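Tryptophan halogenase superfamily (Brevundimonas sp. BAL3, PDB 6FRL) halogenates its substrates in a flavin-dependent reaction, with a preference for bromination over chlorination. Local coordinates at residues D92-G97 with D455-Y460; I397-K402 with A448-I453; I114-Y119 with A130-Y135. All coordinates share one frame; numbering follows the deposited sequence.

Helix 447-456 ties the three contacts together. One flank of it packs against helix 376-402 in contact 2, and its C-terminal end meets the loop between strands 87-91 and 99-103 in contact 1. The centres of these two contacts lie about 11 Å apart, and the Phe457 ring packs against the backbone of His400. Contact 3 sits about 17 Å from each of the others, centre to centre, where Leu132 reaches both Leu451 and Asp455 and His117 also packs on Leu451. In the sequence, contacts 2 and 3 both fall between the two segments of contact 1. All three lie on the same side of the chain's centre and join parts of the fold by side-chain packing.

Contact 1: residues D92-G97 with D455-Y460; sequences DWSGPG and DGFGLY
Trp93 and Phe457 meet at a slant, the Trp93 CB methylene lying 3.5 Å from Phe457 CE1. Trp93 CB points at the other segment, but with CG beside its own backbone N (chi1 -71°) the indole swings away; Trp93 CE3 still lies at the edge of the Phe457 ring, in its plane, 3.9 Å from Phe457 CZ. The large, flat indole is thus left to pack against Trp412, Phe90 and Trp277, a buried aromatic cluster that Phe457 borders. Beside this apolar patch, Ser94 faces the helix end through water. Its OG is 2.6 Å from a water that donates to Gly456 O at 2.8 Å, while a second water donates to the same carbonyl and bonds only weakly to Ser94 OG. A small hydroxyl suits the place, since Ser94 OG and Gly456 O are 3.7 Å apart, too far for a direct bond, and the waters span the gap. Within the loop, Asp92 OD1 accepts from Gly97 N at 3.0 Å, from above the carboxylate plane. The geometry is that of a beta-hairpin loop packed on a helix C-terminus closed by a Schellman motif, with Gly458 supplying the positive phi.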
# COMPACT_ATOMS: atom_id res chain seq x y z
N ASP B 92 11.70 12.91 28.65
CA ASP B 92 10.84 13.75 29.49
C ASP B 92 9.48 14.15 28.86
O ASP B 92 8.91 15.15 29.30
CB ASP B 92 11.57 15.02 30.01
CG ASP B 92 12.90 14.71 30.73
OD1 ASP B 92 13.10 13.60 31.31
OD2 ASP B 92 13.76 15.58 30.72
N TRP B 93 8.96 13.40 27.88
CA TRP B 93 7.62 13.73 27.29
C TRP B 93 6.46 13.22 28.16
O TRP B 93 5.32 13.68 28.03
CB TRP B 93 7.48 13.22 25.83
CG TRP B 93 8.31 13.99 24.85
CD1 TRP B 93 9.68 14.02 24.79
CD2 TRP B 93 7.84 14.88 23.83
NE1 TRP B 93 10.09 14.88 23.78
CE2 TRP B 93 8.98 15.42 23.18
CE3 TRP B 93 6.57 15.29 23.39
CZ2 TRP B 93 8.88 16.33 22.13
CZ3 TRP B 93 6.48 16.18 22.33
CH2 TRP B 93 7.62 16.69 21.72
N SER B 94 6.76 12.25 29.03
CA SER B 94 5.78 11.66 29.93
C SER B 94 5.94 12.10 31.41
O SER B 94 5.21 11.63 32.27
CB SER B 94 5.81 10.12 29.80
OG SER B 94 5.15 9.69 28.63
N GLY B 95 6.85 13.04 31.68
CA GLY B 95 7.26 13.43 33.01
C GLY B 95 8.75 13.18 33.22
O GLY B 95 9.33 12.34 32.53
N PRO B 96 9.38 13.91 34.17
CA PRO B 96 10.78 13.73 34.56
C PRO B 96 11.30 12.29 34.58
O PRO B 96 10.73 11.43 35.26
CB PRO B 96 10.80 14.33 35.96
CG PRO B 96 9.87 15.50 35.85
CD PRO B 96 8.86 15.16 34.76
N GLY B 97 12.38 12.05 33.82
CA GLY B 97 13.00 10.74 33.72
C GLY B 97 12.45 9.82 32.63
O GLY B 97 13.07 8.77 32.36
N ASP B 455 3.45 3.12 22.56
CA ASP B 455 4.14 2.53 23.70
C ASP B 455 4.96 3.53 24.49
O ASP B 455 4.96 3.51 25.71
CB ASP B 455 5.02 1.36 23.27
CG ASP B 455 5.97 0.95 24.33
OD1 ASP B 455 5.47 0.35 25.30
OD2 ASP B 455 7.18 1.27 24.21
N GLY B 456 5.67 4.42 23.80
CA GLY B 456 6.45 5.48 24.48
C GLY B 456 5.63 6.40 25.38
O GLY B 456 6.11 6.82 26.44
N PHE B 457 4.41 6.72 24.96
CA PHE B 457 3.50 7.50 25.81
C PHE B 457 2.55 6.68 26.67
O PHE B 457 1.66 7.25 27.27
CB PHE B 457 2.70 8.48 24.96
CG PHE B 457 3.53 9.58 24.40
CD1 PHE B 457 3.76 10.72 25.14
CD2 PHE B 457 4.10 9.47 23.15
CE1 PHE B 457 4.52 11.75 24.62
CE2 PHE B 457 4.87 10.48 22.63
CZ PHE B 457 5.09 11.63 23.36
N GLY B 458 2.73 5.36 26.76
CA GLY B 458 1.94 4.51 27.61
C GLY B 458 0.46 4.34 27.26
O GLY B 458 -0.35 4.08 28.16
N LEU B 459 0.09 4.47 25.98
CA LEU B 459 -1.30 4.23 25.55
C LEU B 459 -1.45 2.85 24.91
O LEU B 459 -0.96 2.63 23.83
CB LEU B 459 -1.75 5.32 24.58
CG LEU B 459 -3.22 5.18 24.08
CD1 LEU B 459 -4.26 5.25 25.22
CD2 LEU B 459 -3.58 6.18 23.00
N TYR B 460 -2.19 1.95 25.57
CA TYR B 460 -2.34 0.56 25.16
C TYR B 460 -3.80 0.17 25.03
O TYR B 460 -4.62 0.73 25.72
CB TYR B 460 -1.71 -0.35 26.22
CG TYR B 460 -0.26 -0.04 26.49
CD1 TYR B 460 0.72 -0.38 25.56
CD2 TYR B 460 0.13 0.59 27.66
CE1 TYR B 460 2.06 -0.11 25.78
CE2 TYR B 460 1.48 0.87 27.90
CZ TYR B 460 2.44 0.51 26.94
OH TYR B 460 3.77 0.76 27.13
O HOH W 1 7.26 9.31 27.13
O HOH W 2 5.39 6.39 29.35

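Contact 2: residues I397-K402 with A448-I453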
# COMPACT_ATOMS: atom_id res chain seq x y z
N ILE B 397 3.25 13.78 13.66
CA ILE B 397 3.85 14.81 14.54
C ILE B 397 2.86 15.23 15.66
O ILE B 397 3.21 15.26 16.83
CB ILE B 397 4.37 16.04 13.74
CG1 ILE B 397 5.60 15.60 12.93
CG2 ILE B 397 4.74 17.19 14.68
CD1 ILE B 397 6.00 16.53 11.81
N ILE B 398 1.63 15.54 15.28
CA ILE B 398 0.57 15.88 16.23
C ILE B 398 0.46 14.87 17.40
O ILE B 398 0.41 15.27 18.58
CB ILE B 398 -0.79 16.01 15.50
CG1 ILE B 398 -0.80 17.29 14.66
CG2 ILE B 398 -1.95 16.04 16.51
CD1 ILE B 398 -1.93 17.38 13.68
N LEU B 399 0.42 13.58 17.06
CA LEU B 399 0.28 12.50 18.04
C LEU B 399 1.23 12.64 19.22
O LEU B 399 0.83 12.36 20.36
CB LEU B 399 0.46 11.10 17.40
CG LEU B 399 0.16 9.91 18.30
CD1 LEU B 399 -1.30 9.87 18.70
CD2 LEU B 399 0.55 8.60 17.66
N HIS B 400 2.48 13.05 18.95
CA HIS B 400 3.51 13.16 19.98
C HIS B 400 3.07 14.18 21.09
O HIS B 400 3.25 13.95 22.31
CB HIS B 400 4.85 13.62 19.38
CG HIS B 400 5.53 12.62 18.48
ND1 HIS B 400 5.05 12.27 17.23
CD2 HIS B 400 6.73 11.98 18.60
CE1 HIS B 400 5.90 11.44 16.64
NE2 HIS B 400 6.93 11.24 17.45
N TYR B 401 2.49 15.28 20.66
CA TYR B 401 1.99 16.29 21.58
C TYR B 401 0.69 15.83 22.27
O TYR B 401 0.54 15.97 23.48
CB TYR B 401 1.70 17.62 20.85
CG TYR B 401 2.91 18.36 20.33
CD1 TYR B 401 3.75 19.07 21.21
CD2 TYR B 401 3.22 18.40 18.96
CE1 TYR B 401 4.86 19.76 20.75
CE2 TYR B 401 4.33 19.10 18.49
CZ TYR B 401 5.14 19.78 19.39
OH TYR B 401 6.22 20.51 18.96
N LYS B 402 -0.22 15.29 21.47
CA LYS B 402 -1.53 14.82 21.94
C LYS B 402 -1.48 13.83 23.10
O LYS B 402 -2.37 13.86 23.95
CB LYS B 402 -2.30 14.21 20.78
CG LYS B 402 -3.72 13.74 21.12
CD LYS B 402 -4.55 14.85 21.75
CE LYS B 402 -6.04 14.60 21.67
NZ LYS B 402 -6.80 15.61 22.46
N ALA B 448 5.02 0.05 12.69
CA ALA B 448 5.96 -0.08 13.82
C ALA B 448 6.37 1.28 14.42
O ALA B 448 6.68 1.39 15.62
CB ALA B 448 7.19 -0.88 13.43
N SER B 449 6.35 2.33 13.60
CA SER B 449 6.66 3.66 14.12
C SER B 449 5.53 4.21 14.97
O SER B 449 5.78 4.95 15.93
CB SER B 449 7.01 4.60 12.97
OG SER B 449 8.30 4.27 12.49
N TRP B 450 4.29 3.89 14.60
CA TRP B 450 3.10 4.30 15.37
C TRP B 450 3.09 3.59 16.73
O TRP B 450 2.86 4.22 17.77
CB TRP B 450 1.80 4.02 14.55
CG TRP B 450 1.67 4.99 13.41
CD1 TRP B 450 2.24 4.88 12.18
CD2 TRP B 450 1.00 6.26 13.42
NE1 TRP B 450 1.94 5.98 11.41
CE2 TRP B 450 1.19 6.85 12.16
CE3 TRP B 450 0.26 6.96 14.39
CZ2 TRP B 450 0.67 8.11 11.82
CZ3 TRP B 450 -0.27 8.20 14.06
CH2 TRP B 450 -0.06 8.76 12.78
N LEU B 451 3.35 2.28 16.68
CA LEU B 451 3.57 1.44 17.86
C LEU B 451 4.59 2.02 18.83
O LEU B 451 4.34 2.06 20.02
CB LEU B 451 4.00 0.03 17.46
CG LEU B 451 4.16 -1.03 18.56
CD1 LEU B 451 2.96 -1.11 19.50
CD2 LEU B 451 4.38 -2.41 17.93
N ALA B 452 5.72 2.50 18.31
CA ALA B 452 6.78 3.09 19.16
C ALA B 452 6.27 4.31 19.93
O ALA B 452 6.64 4.54 21.09
CB ALA B 452 8.00 3.46 18.33
N ILE B 453 5.43 5.10 19.27
CA ILE B 453 4.88 6.28 19.92
C ILE B 453 3.78 5.89 20.92
O ILE B 453 3.78 6.37 22.07
CB ILE B 453 4.42 7.31 18.87
CG1 ILE B 453 5.60 7.68 17.91
CG2 ILE B 453 3.84 8.56 19.55
CD1 ILE B 453 6.93 8.04 18.56
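Leu399 and Ile453 supply the aliphatic packing between helices 376-402 and 447-456, their side chains sliding past each other in opposite directions with Leu399 CD2 3.8 Å from Ile453 CG2. Aliphatic-to-aromatic contact follows on one side: Leu399 CD2 also comes obliquely against the benzo part of the Trp450 indole, 3.7 Å from Trp450 CE3 and as far from CZ3. Leu399 CG lies opposite its own backbone N (chi1 -172°), which extends the side chain straight across the interface so that one methyl serves both partners. The helices run nearly parallel here, their local axes 16° apart and 11.0 Å from each other, a spacing filled by Leu399, His400, Trp450 and Ile453. Such packing is consistent with the helical part that in flavin-dependent tryptophan halogenases accompanies the flavin-binding module, and helix 422-434 adds to it here through Ile428 on Leu399 and Leu424 on Trp450.

On the other branch of Ile453, the contact is with an imidazole: the Ile453 and His400 side chains cross at about a right angle, with Ile453 CD1 3.4 Å from His400 NE2. An alanine in place of Ile453 would lose both branches and would probably leave a gap between Leu399 and the imidazole.

Polar bonds come from outside the pair of segments. His400 NE2 bonds to Glu351 OE2 and His400 ND1 to Phe396 O, an arrangement that holds the ring against rotation, while Trp450 NE1 is taken up by Phe445 O.

Contact 3: residues I114-Y119 with A130-Y135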
# COMPACT_ATOMS: atom_id res chain seq x y z
N ILE B 114 -0.39 -12.85 13.28
CA ILE B 114 -0.76 -11.96 14.36
C ILE B 114 0.49 -11.16 14.74
O ILE B 114 1.61 -11.67 14.77
CB ILE B 114 -1.34 -12.75 15.56
CG1 ILE B 114 -2.65 -13.42 15.13
CG2 ILE B 114 -1.60 -11.84 16.76
CD1 ILE B 114 -3.06 -14.59 16.00
N GLY B 115 0.27 -9.88 14.99
CA GLY B 115 1.34 -8.97 15.29
C GLY B 115 1.92 -9.25 16.66
O GLY B 115 1.18 -9.50 17.64
N PHE B 116 3.24 -9.16 16.74
CA PHE B 116 3.93 -9.39 18.00
C PHE B 116 3.33 -8.66 19.20
O PHE B 116 3.21 -9.24 20.28
CB PHE B 116 5.40 -9.00 17.87
CG PHE B 116 6.15 -9.13 19.16
CD1 PHE B 116 6.46 -10.37 19.66
CD2 PHE B 116 6.54 -8.00 19.86
CE1 PHE B 116 7.14 -10.49 20.85
CE2 PHE B 116 7.23 -8.11 21.04
CZ PHE B 116 7.52 -9.36 21.55
N HIS B 117 3.01 -7.37 19.03
CA HIS B 117 2.55 -6.55 20.15
C HIS B 117 1.35 -7.13 20.94
O HIS B 117 1.25 -6.89 22.15
CB HIS B 117 2.28 -5.11 19.70
CG HIS B 117 1.14 -4.95 18.75
ND1 HIS B 117 1.28 -5.11 17.39
CD2 HIS B 117 -0.15 -4.58 18.96
CE1 HIS B 117 0.13 -4.85 16.79
NE2 HIS B 117 -0.76 -4.55 17.73
N HIS B 118 0.50 -7.93 20.28
CA HIS B 118 -0.63 -8.62 20.94
C HIS B 118 -0.16 -9.67 21.96
O HIS B 118 -0.63 -9.68 23.08
CB HIS B 118 -1.58 -9.28 19.92
CG HIS B 118 -2.23 -8.30 19.00
ND1 HIS B 118 -3.05 -7.29 19.45
CD2 HIS B 118 -2.17 -8.16 17.65
CE1 HIS B 118 -3.49 -6.58 18.43
NE2 HIS B 118 -2.95 -7.08 17.33
N TYR B 119 0.79 -10.50 21.57
CA TYR B 119 1.38 -11.45 22.49
C TYR B 119 2.08 -10.71 23.66
O TYR B 119 1.90 -11.07 24.84
CB TYR B 119 2.36 -12.36 21.76
CG TYR B 119 1.74 -13.23 20.69
CD1 TYR B 119 1.17 -14.46 20.99
CD2 TYR B 119 1.75 -12.81 19.35
CE1 TYR B 119 0.60 -15.26 19.98
CE2 TYR B 119 1.19 -13.59 18.33
CZ TYR B 119 0.62 -14.81 18.64
OH TYR B 119 0.07 -15.56 17.62
N ALA B 130 8.68 -6.27 31.27
CA ALA B 130 9.69 -6.00 30.23
C ALA B 130 9.20 -5.01 29.16
O ALA B 130 8.20 -5.28 28.51
CB ALA B 130 10.14 -7.28 29.56
N PRO B 131 9.94 -3.89 28.96
CA PRO B 131 9.47 -2.90 28.00
C PRO B 131 9.36 -3.50 26.60
O PRO B 131 10.09 -4.44 26.25
CB PRO B 131 10.58 -1.84 28.01
CG PRO B 131 11.49 -2.16 29.15
CD PRO B 131 11.32 -3.62 29.42
N LEU B 132 8.45 -2.97 25.79
CA LEU B 132 8.35 -3.40 24.41
C LEU B 132 9.70 -3.23 23.64
O LEU B 132 10.03 -4.07 22.77
CB LEU B 132 7.22 -2.64 23.72
CG LEU B 132 7.00 -2.94 22.24
CD1 LEU B 132 6.33 -4.29 22.06
CD2 LEU B 132 6.18 -1.81 21.65
N ALA B 133 10.46 -2.19 23.97
CA ALA B 133 11.80 -1.93 23.40
C ALA B 133 12.87 -3.03 23.59
O ALA B 133 13.83 -3.11 22.82
CB ALA B 133 12.33 -0.61 23.94
N ALA B 134 12.72 -3.88 24.61
CA ALA B 134 13.60 -5.02 24.74
C ALA B 134 13.49 -6.00 23.59
O ALA B 134 14.32 -6.88 23.48
CB ALA B 134 13.35 -5.76 26.04
N TYR B 135 12.47 -5.86 22.74
CA TYR B 135 12.30 -6.75 21.59
C TYR B 135 12.63 -6.12 20.25
O TYR B 135 12.30 -6.70 19.23
CB TYR B 135 10.89 -7.31 21.56
CG TYR B 135 10.50 -7.99 22.83
CD1 TYR B 135 9.92 -7.28 23.86
CD2 TYR B 135 10.70 -9.36 23.01
CE1 TYR B 135 9.57 -7.88 25.06
CE2 TYR B 135 10.35 -9.99 24.21
CZ TYR B 135 9.78 -9.24 25.22
OH TYR B 135 9.41 -9.83 26.39
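Phe116 places its CZ atom over one face of the Tyr135 ring, 3.4 Å above that plane and displaced toward its rim. The same carbon, Phe116 CZ, lies 3.5 Å from Tyr135 CG and from Tyr135 CD2. The ring centroids are 5.0 Å apart and the planes are inclined at 53°, an oblique pairing between the standard stacked and edge-to-face forms. Phe116 reaches across because its CG is turned away from the backbone N (chi1 176°), extending the ring from the helix. Leu132 completes the patch: its CD1 sits at the edge of the Phe116 ring, near the ring plane, 4.1 Å from Phe116 CE2. A phenylalanine suits this spot since it needs a flat hydrocarbon surface and no polar atom, while the Tyr135 hydroxyl hydrogen-bonds to Arg484 NH1 of helix 473-492. Leu132 in turn packs on Leu451 of helix 447-456. Backbone bonds from Ala134 N to Pro131 O and from Tyr135 N to Leu132 O fold 132-134 into a 3-10 turn that turns Leu132 and Tyr135 to the same partner. The whole is an apolar patch by which the loop joining helices 116-125 and 137-143 folds back on the start of the first helix.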